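Local structure of protein P47 (Clostridium botulinum, 6EKT) at residues Q62-F68 / K160-F166; L109-L113 / D137-I141; Y208-L212 / T410-N414. The protein may form part of a progenitor toxin complex that protects botulinum neurotoxin during its passage through the host gut, and resembles tubular lipid-binding (TULIP) proteins. All blocks are in the same frame, centred on the assembly; numbering follows the deposited sequence.

Interaction 1: residues Q62-F68 / K160-F166; sequences QEIKMVF and KLLINAF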
# COMPACT_ATOMS: atom_id res chain seq x y z
N GLN A 62 -23.03 43.65 6.11
CA GLN A 62 -21.73 42.98 6.16
C GLN A 62 -21.33 42.51 4.77
O GLN A 62 -22.17 42.00 4.02
CB GLN A 62 -21.74 41.79 7.13
CG GLN A 62 -21.72 42.18 8.61
CD GLN A 62 -21.61 41.00 9.57
OE1 GLN A 62 -21.59 39.83 9.17
NE2 GLN A 62 -21.52 41.30 10.87
N GLU A 63 -20.05 42.69 4.45
CA GLU A 63 -19.48 42.14 3.22
C GLU A 63 -18.01 41.76 3.37
O GLU A 63 -17.30 42.30 4.21
CB GLU A 63 -19.69 43.10 2.03
CG GLU A 63 -18.91 44.39 2.12
CD GLU A 63 -19.43 45.47 1.19
OE1 GLU A 63 -19.25 45.38 -0.04
OE2 GLU A 63 -20.02 46.43 1.71
N ILE A 64 -17.57 40.81 2.54
CA ILE A 64 -16.19 40.34 2.52
C ILE A 64 -15.79 39.93 1.10
O ILE A 64 -16.61 39.35 0.36
CB ILE A 64 -15.93 39.21 3.55
CG1 ILE A 64 -14.45 38.79 3.54
CG2 ILE A 64 -16.88 38.03 3.36
CD1 ILE A 64 -14.02 37.92 4.71
N LYS A 65 -14.56 40.26 0.72
CA LYS A 65 -13.98 39.85 -0.56
C LYS A 65 -12.57 39.36 -0.31
O LYS A 65 -11.79 40.05 0.36
CB LYS A 65 -13.95 41.05 -1.54
CG LYS A 65 -13.22 40.77 -2.84
CD LYS A 65 -13.37 41.95 -3.79
CE LYS A 65 -12.62 41.71 -5.08
NZ LYS A 65 -12.77 42.93 -5.93
N MET A 66 -12.25 38.17 -0.85
CA MET A 66 -10.92 37.56 -0.71
C MET A 66 -10.43 37.02 -2.05
O MET A 66 -11.05 36.12 -2.63
CB MET A 66 -10.93 36.42 0.33
CG MET A 66 -11.16 36.86 1.77
SD MET A 66 -11.21 35.54 3.00
CE MET A 66 -12.73 34.69 2.63
N VAL A 67 -9.32 37.57 -2.53
CA VAL A 67 -8.62 37.02 -3.69
C VAL A 67 -7.32 36.39 -3.17
O VAL A 67 -6.49 37.07 -2.55
CB VAL A 67 -8.34 38.09 -4.80
CG1 VAL A 67 -7.95 37.42 -6.11
CG2 VAL A 67 -9.55 39.00 -5.02
N PHE A 68 -7.17 35.08 -3.41
CA PHE A 68 -6.07 34.31 -2.82
C PHE A 68 -4.77 34.33 -3.60
O PHE A 68 -4.75 34.22 -4.83
CB PHE A 68 -6.51 32.85 -2.57
CG PHE A 68 -7.68 32.73 -1.63
CD1 PHE A 68 -7.53 32.93 -0.26
CD2 PHE A 68 -8.94 32.39 -2.12
CE1 PHE A 68 -8.61 32.79 0.60
CE2 PHE A 68 -10.03 32.26 -1.27
CZ PHE A 68 -9.87 32.47 0.09
N LYS A 160 -15.84 35.28 11.56
CA LYS A 160 -17.21 35.01 11.18
C LYS A 160 -17.40 35.11 9.66
O LYS A 160 -17.97 34.20 9.06
CB LYS A 160 -18.17 35.94 11.92
CG LYS A 160 -19.64 35.65 11.68
CD LYS A 160 -20.24 36.65 10.68
CE LYS A 160 -21.75 36.52 10.61
NZ LYS A 160 -22.24 37.03 9.29
N LEU A 161 -16.91 36.19 9.07
CA LEU A 161 -17.11 36.44 7.64
C LEU A 161 -16.28 35.51 6.74
O LEU A 161 -16.70 35.21 5.62
CB LEU A 161 -16.87 37.91 7.28
CG LEU A 161 -17.92 38.89 7.80
CD1 LEU A 161 -17.43 40.33 7.69
CD2 LEU A 161 -19.22 38.72 7.01
N LEU A 162 -15.11 35.09 7.23
CA LEU A 162 -14.30 34.09 6.51
C LEU A 162 -15.07 32.79 6.32
O LEU A 162 -15.08 32.23 5.23
CB LEU A 162 -12.95 33.82 7.18
CG LEU A 162 -12.06 32.80 6.41
CD1 LEU A 162 -10.61 33.24 6.32
CD2 LEU A 162 -12.17 31.39 6.97
N ILE A 163 -15.69 32.31 7.39
CA ILE A 163 -16.44 31.07 7.33
C ILE A 163 -17.64 31.24 6.40
O ILE A 163 -17.92 30.37 5.57
CB ILE A 163 -16.84 30.61 8.74
CG1 ILE A 163 -15.58 30.32 9.54
CG2 ILE A 163 -17.74 29.38 8.68
CD1 ILE A 163 -15.82 29.96 11.00
N ASN A 164 -18.34 32.38 6.53
CA ASN A 164 -19.46 32.70 5.65
C ASN A 164 -19.03 32.57 4.21
O ASN A 164 -19.71 31.89 3.42
CB ASN A 164 -19.96 34.13 5.87
CG ASN A 164 -20.96 34.26 7.00
OD1 ASN A 164 -20.96 35.26 7.70
ND2 ASN A 164 -21.83 33.27 7.17
N ALA A 165 -17.90 33.20 3.88
CA ALA A 165 -17.40 33.23 2.52
C ALA A 165 -16.99 31.83 2.01
O ALA A 165 -17.32 31.45 0.88
CB ALA A 165 -16.27 34.24 2.39
N PHE A 166 -16.30 31.06 2.85
CA PHE A 166 -15.92 29.69 2.45
C PHE A 166 -17.12 28.81 2.15
O PHE A 166 -17.22 28.26 1.05
CB PHE A 166 -14.98 29.03 3.49
CG PHE A 166 -13.53 29.35 3.28
CD1 PHE A 166 -13.06 30.67 3.35
CD2 PHE A 166 -12.61 28.34 2.99
CE1 PHE A 166 -11.72 30.97 3.13
CE2 PHE A 166 -11.27 28.63 2.77
CZ PHE A 166 -10.82 29.95 2.85
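Met66 meets Ala165 and Phe166 through a hooked side chain: its CG stands anti to the carbonyl carbon, and a bend at the last torsion (chi3 -69°) carries the methyl round onto the helix. There CE rests 3.6 Å from Ala165 CB and approaches the edge of the Phe166 ring, near its plane, while SD lies beside Leu162 CD1. Ile64 takes the other course, with CG1 anti to the backbone N (chi1 -178°), and its two arms divide the work. CD1 lies 3.8 Å from Leu161 CB, and CG2 lies against the Leu161 carbonyl oxygen, with Ala165 CB just beyond at 4.0 Å. Ala165 CB thus meets both Ile64 and Met66, alternate residues on the helix-facing side of the strand, and its small size leaves their side chains close to the helix backbone. The axes of segments 62-68 and 160-166 approach to 8.7 Å.

At one end the packing turns polar. Gln62 runs out extended and crosses Lys160 at about a right angle; the lysine chain bends at its second torsion and brings NZ to donate to Gln62 OE1 over 2.9 Å, slightly tilted from the carbonyl plane. The same ammonium group donates to Asn164 OD1 at 2.7 Å, in that carbonyl's plane, and these two bonds should restrict its swing. Leu161 CD2 packs against the amide oxygen, 3.4 Å from Gln62 OE1. At the far end Phe68 CZ touches Phe166 CZ at 3.9 Å, the two ring planes inclined at 75°.

Phe53 meets both of these phenylalanines edge-to-face, extending the aromatic cluster into strand 52-57. Strand 62-68 is hydrogen-bonded between strands 52-57 and 91-94, and helix 152-168 packs on this sheet while Leu162 and Phe166 also reach strand 108-118.

Interaction 2: residues L109-L113 / D137-I141; sequences LEIKL and DDIKI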
# COMPACT_ATOMS: atom_id res chain seq x y z
N LEU A 109 -6.10 27.61 8.31
CA LEU A 109 -7.31 26.86 8.52
C LEU A 109 -7.01 25.37 8.61
O LEU A 109 -5.91 24.91 8.23
CB LEU A 109 -8.31 27.12 7.38
CG LEU A 109 -8.57 28.57 6.97
CD1 LEU A 109 -9.41 28.67 5.70
CD2 LEU A 109 -9.23 29.32 8.11
N GLU A 110 -7.98 24.63 9.12
CA GLU A 110 -8.02 23.19 8.94
C GLU A 110 -9.31 22.83 8.25
O GLU A 110 -10.39 23.25 8.68
CB GLU A 110 -7.87 22.45 10.27
CG GLU A 110 -6.42 22.27 10.66
CD GLU A 110 -6.21 21.44 11.91
OE1 GLU A 110 -5.14 21.60 12.51
OE2 GLU A 110 -7.09 20.63 12.29
N ILE A 111 -9.22 22.07 7.16
CA ILE A 111 -10.41 21.70 6.40
C ILE A 111 -10.44 20.19 6.28
O ILE A 111 -9.42 19.57 5.94
CB ILE A 111 -10.49 22.40 5.02
CG1 ILE A 111 -10.39 23.94 5.17
CG2 ILE A 111 -11.78 22.00 4.29
CD1 ILE A 111 -10.50 24.75 3.88
N LYS A 112 -11.60 19.61 6.55
CA LYS A 112 -11.82 18.17 6.44
C LYS A 112 -11.73 17.72 4.97
O LYS A 112 -12.11 18.46 4.07
CB LYS A 112 -13.18 17.82 7.01
CG LYS A 112 -13.39 16.33 7.23
CD LYS A 112 -14.74 16.01 7.84
CE LYS A 112 -14.82 16.33 9.33
NZ LYS A 112 -13.86 15.53 10.12
N LEU A 113 -11.18 16.52 4.76
CA LEU A 113 -11.29 15.83 3.47
C LEU A 113 -12.31 14.71 3.63
O LEU A 113 -12.41 14.10 4.70
CB LEU A 113 -9.94 15.28 3.00
CG LEU A 113 -8.70 16.20 2.93
CD1 LEU A 113 -7.54 15.56 2.18
CD2 LEU A 113 -8.98 17.55 2.30
N ASP A 137 -17.83 21.47 12.20
CA ASP A 137 -16.51 22.09 12.24
C ASP A 137 -15.59 21.60 11.12
O ASP A 137 -14.38 21.40 11.31
CB ASP A 137 -15.88 21.87 13.62
CG ASP A 137 -16.61 22.61 14.72
OD1 ASP A 137 -16.73 23.86 14.64
OD2 ASP A 137 -17.02 21.93 15.67
N ASP A 138 -16.15 21.45 9.93
CA ASP A 138 -15.36 20.94 8.81
C ASP A 138 -14.35 21.96 8.35
O ASP A 138 -13.36 21.58 7.73
CB ASP A 138 -16.25 20.48 7.66
CG ASP A 138 -16.93 19.15 7.95
OD1 ASP A 138 -16.67 18.54 9.01
OD2 ASP A 138 -17.74 18.71 7.11
N ILE A 139 -14.62 23.23 8.66
CA ILE A 139 -13.64 24.30 8.58
C ILE A 139 -13.40 24.82 9.98
O ILE A 139 -14.35 25.19 10.68
CB ILE A 139 -14.11 25.49 7.71
CG1 ILE A 139 -14.49 25.03 6.29
CG2 ILE A 139 -13.03 26.58 7.65
CD1 ILE A 139 -15.35 26.02 5.54
N LYS A 140 -12.12 24.85 10.37
CA LYS A 140 -11.66 25.41 11.63
C LYS A 140 -10.68 26.51 11.33
O LYS A 140 -9.86 26.39 10.42
CB LYS A 140 -10.98 24.37 12.52
CG LYS A 140 -11.84 23.17 12.88
CD LYS A 140 -11.12 22.26 13.88
CE LYS A 140 -10.00 21.49 13.21
NZ LYS A 140 -9.17 20.69 14.17
N ILE A 141 -10.78 27.61 12.09
CA ILE A 141 -9.78 28.66 12.04
C ILE A 141 -8.72 28.37 13.10
O ILE A 141 -9.01 28.35 14.30
CB ILE A 141 -10.41 30.07 12.22
CG1 ILE A 141 -11.43 30.31 11.08
CG2 ILE A 141 -9.33 31.14 12.26
CD1 ILE A 141 -12.32 31.52 11.25
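The carboxylate of Glu110 is met from above its plane by Lys140: NZ donates to OE2 over 2.8 Å, 44° out of that plane, in a salt bridge. The lysine chain leans over its partner obliquely, CE lying 3.8 Å from Glu110 CB, and a bend at chi3 (-73°) turns the ammonium group toward the acid. Arg83 forms a salt bridge with the other oxygen, OE1, so the buried carboxylate is held between two cations and would probably remain ionised. Lys140 also makes a cation-pi contact with Phe81. A second carboxylate, that of Asp138, has OD1 against the aliphatic part of Lys112, 3.4 Å from CD, whereas Lys112 NZ is 4.3 Å from OD1 and bonds to Asn80 instead. These opposite charges are near each other but too far apart for a salt bridge.

Between the backbones, Glu110 and Lys140 form a hydrogen-bonded pair, with nearly straight bonds in both directions. Lys112 N then donates to Asp138 O at 2.9 Å, taking the ladder one residue back beyond the N-terminal end of strand 139-141. The flanking non-hydrogen-bonded pairs turn their side chains to the opposite face, where Leu109 and Ile141 lie side by side, CD2 to CG1 at 3.8 Å, and Ile111 and Ile139 touch more loosely.

The result is an antiparallel beta hairpin with one apolar and one charged face, formed by strands 108-118 and 124-141. The face bearing Leu109, Ile111, Ile139 and Ile141 packs toward helix 152-168, whereas the Glu110-Lys140 face carries charges, in a protein whose overall structure resembles TULIP proteins.

Interaction 3: residues Y208-L212 / T410-N414; sequences YLFIL and TIKWN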
# COMPACT_ATOMS: atom_id res chain seq x y z
N TYR A 208 2.85 13.73 4.97
CA TYR A 208 2.29 12.65 4.14
C TYR A 208 0.76 12.58 4.20
O TYR A 208 0.16 12.67 5.29
CB TYR A 208 2.89 11.27 4.54
CG TYR A 208 4.41 11.17 4.61
CD1 TYR A 208 5.25 11.91 3.76
CD2 TYR A 208 5.03 10.28 5.52
CE1 TYR A 208 6.64 11.80 3.82
CE2 TYR A 208 6.42 10.17 5.59
CZ TYR A 208 7.21 10.94 4.73
OH TYR A 208 8.59 10.84 4.77
N LEU A 209 0.13 12.45 3.04
CA LEU A 209 -1.30 12.16 2.94
C LEU A 209 -1.42 10.67 2.70
O LEU A 209 -0.73 10.11 1.80
CB LEU A 209 -1.97 12.91 1.77
CG LEU A 209 -2.29 14.42 1.93
CD1 LEU A 209 -1.02 15.23 1.80
CD2 LEU A 209 -3.28 14.89 0.87
N PHE A 210 -2.26 10.01 3.49
CA PHE A 210 -2.46 8.56 3.38
C PHE A 210 -3.91 8.21 3.16
O PHE A 210 -4.79 8.89 3.69
CB PHE A 210 -1.95 7.85 4.64
CG PHE A 210 -0.46 7.69 4.71
CD1 PHE A 210 0.20 6.80 3.86
CD2 PHE A 210 0.29 8.41 5.64
CE1 PHE A 210 1.58 6.64 3.92
CE2 PHE A 210 1.67 8.26 5.72
CZ PHE A 210 2.33 7.38 4.86
N ILE A 211 -4.15 7.16 2.38
CA ILE A 211 -5.48 6.52 2.31
C ILE A 211 -5.28 5.10 2.81
O ILE A 211 -4.43 4.37 2.29
CB ILE A 211 -6.07 6.55 0.86
CG1 ILE A 211 -6.41 7.98 0.44
CG2 ILE A 211 -7.30 5.64 0.74
CD1 ILE A 211 -6.61 8.19 -1.07
N LEU A 212 -6.06 4.73 3.82
CA LEU A 212 -6.04 3.38 4.40
C LEU A 212 -7.23 2.63 3.84
O LEU A 212 -8.34 3.16 3.85
CB LEU A 212 -6.16 3.49 5.93
CG LEU A 212 -4.95 3.91 6.77
CD1 LEU A 212 -4.15 5.09 6.25
CD2 LEU A 212 -5.35 4.17 8.22
N THR A 410 -5.56 1.73 -8.25
CA THR A 410 -6.63 2.03 -7.31
C THR A 410 -6.66 3.50 -6.92
O THR A 410 -7.68 4.15 -7.06
CB THR A 410 -6.55 1.09 -6.07
OG1 THR A 410 -6.68 -0.26 -6.52
CG2 THR A 410 -7.67 1.40 -5.05
N ILE A 411 -5.53 4.03 -6.46
CA ILE A 411 -5.44 5.42 -6.05
C ILE A 411 -4.54 6.14 -7.02
O ILE A 411 -3.38 5.78 -7.18
CB ILE A 411 -4.90 5.58 -4.60
CG1 ILE A 411 -5.84 4.89 -3.59
CG2 ILE A 411 -4.62 7.06 -4.22
CD1 ILE A 411 -7.29 5.34 -3.59
N LYS A 412 -5.10 7.15 -7.67
CA LYS A 412 -4.31 8.08 -8.46
C LYS A 412 -4.32 9.43 -7.76
O LYS A 412 -5.36 10.10 -7.72
CB LYS A 412 -4.85 8.18 -9.88
CG LYS A 412 -4.71 6.87 -10.66
CD LYS A 412 -4.88 7.06 -12.17
CE LYS A 412 -6.32 7.35 -12.60
NZ LYS A 412 -7.23 6.25 -12.17
N TRP A 413 -3.18 9.81 -7.22
CA TRP A 413 -3.03 11.09 -6.52
C TRP A 413 -3.09 12.23 -7.52
O TRP A 413 -2.35 12.24 -8.50
CB TRP A 413 -1.73 11.09 -5.73
CG TRP A 413 -1.74 10.10 -4.58
CD1 TRP A 413 -1.19 8.85 -4.57
CD2 TRP A 413 -2.37 10.28 -3.32
NE1 TRP A 413 -1.41 8.24 -3.35
CE2 TRP A 413 -2.12 9.10 -2.55
CE3 TRP A 413 -3.08 11.34 -2.73
CZ2 TRP A 413 -2.59 8.94 -1.24
CZ3 TRP A 413 -3.55 11.18 -1.41
CH2 TRP A 413 -3.30 9.99 -0.68
N ASN A 414 -4.02 13.17 -7.27
CA ASN A 414 -4.45 14.23 -8.22
C ASN A 414 -4.92 13.67 -9.57
O ASN A 414 -4.80 14.32 -10.61
CB ASN A 414 -3.40 15.36 -8.38
CG ASN A 414 -3.92 16.57 -9.18
OD1 ASN A 414 -5.03 17.07 -8.96
ND2 ASN A 414 -3.12 17.04 -10.13
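Apolar contact between side chains carries this meeting of two sheets, and Trp413 buries more surface here than any other residue. The outer rim of its indole's six-membered ring enters between Leu209 and Ile211: CZ3 lies 3.9 Å from Leu209 CB, and CH2 comes within 3.8 Å of Ile211 CD1. Ile211 runs alongside the indole, the two side chains pointing opposite ways. With CG anti to the carbonyl carbon (chi1 -67°), the indole is directed across to Leu209 and Ile211, and its size bridges much of the gap between backbones.

A second apolar contact is made tip to tip, where Ile211 CD1 meets Ile411 CD1 at 3.9 Å. Ile411 also serves its neighbour two residues on: its CG2 lies over the rim of one indole face, 3.5 Å above the plane.

Contacts with backbone are simple touches. Leu209 O lies obliquely to the indole, 3.6 Å from Trp413 CH2, and Phe210 C sits near the ring plane at its edge.

The strand segments run nearly antiparallel, at 163°, but their axes stay 10.2 Å apart, a spacing bridged by side chains as in face-to-face sheet packing. Strand 208-214 is hydrogen-bonded between strands 29-34 and 193-199. Strand 411-413 edges the other sheet next to strand 178-181, whose Ala178 touches both Ile211 and Trp413.

Three ways of joining secondary structure follow one another along an elongated molecule: helix on sheet, strand beside strand, and sheet on sheet. Interaction 2 is nested within the chain loop closed by interaction 1, and their centres are 15 Å apart. They touch directly, Phe166 CZ lying 3.4 Å from Leu109 CD1, so helix 152-168 bears on the sheets of both. Interaction 3 comes later in the chain. Its centre is 20 Å from that of interaction 2, and their nearest atoms are about 5 Å apart without touching, yet strands 108-118, 124-141 and 411-413 share one sheet. Interactions 1 and 3 are separate, about 16 Å at their nearest atoms.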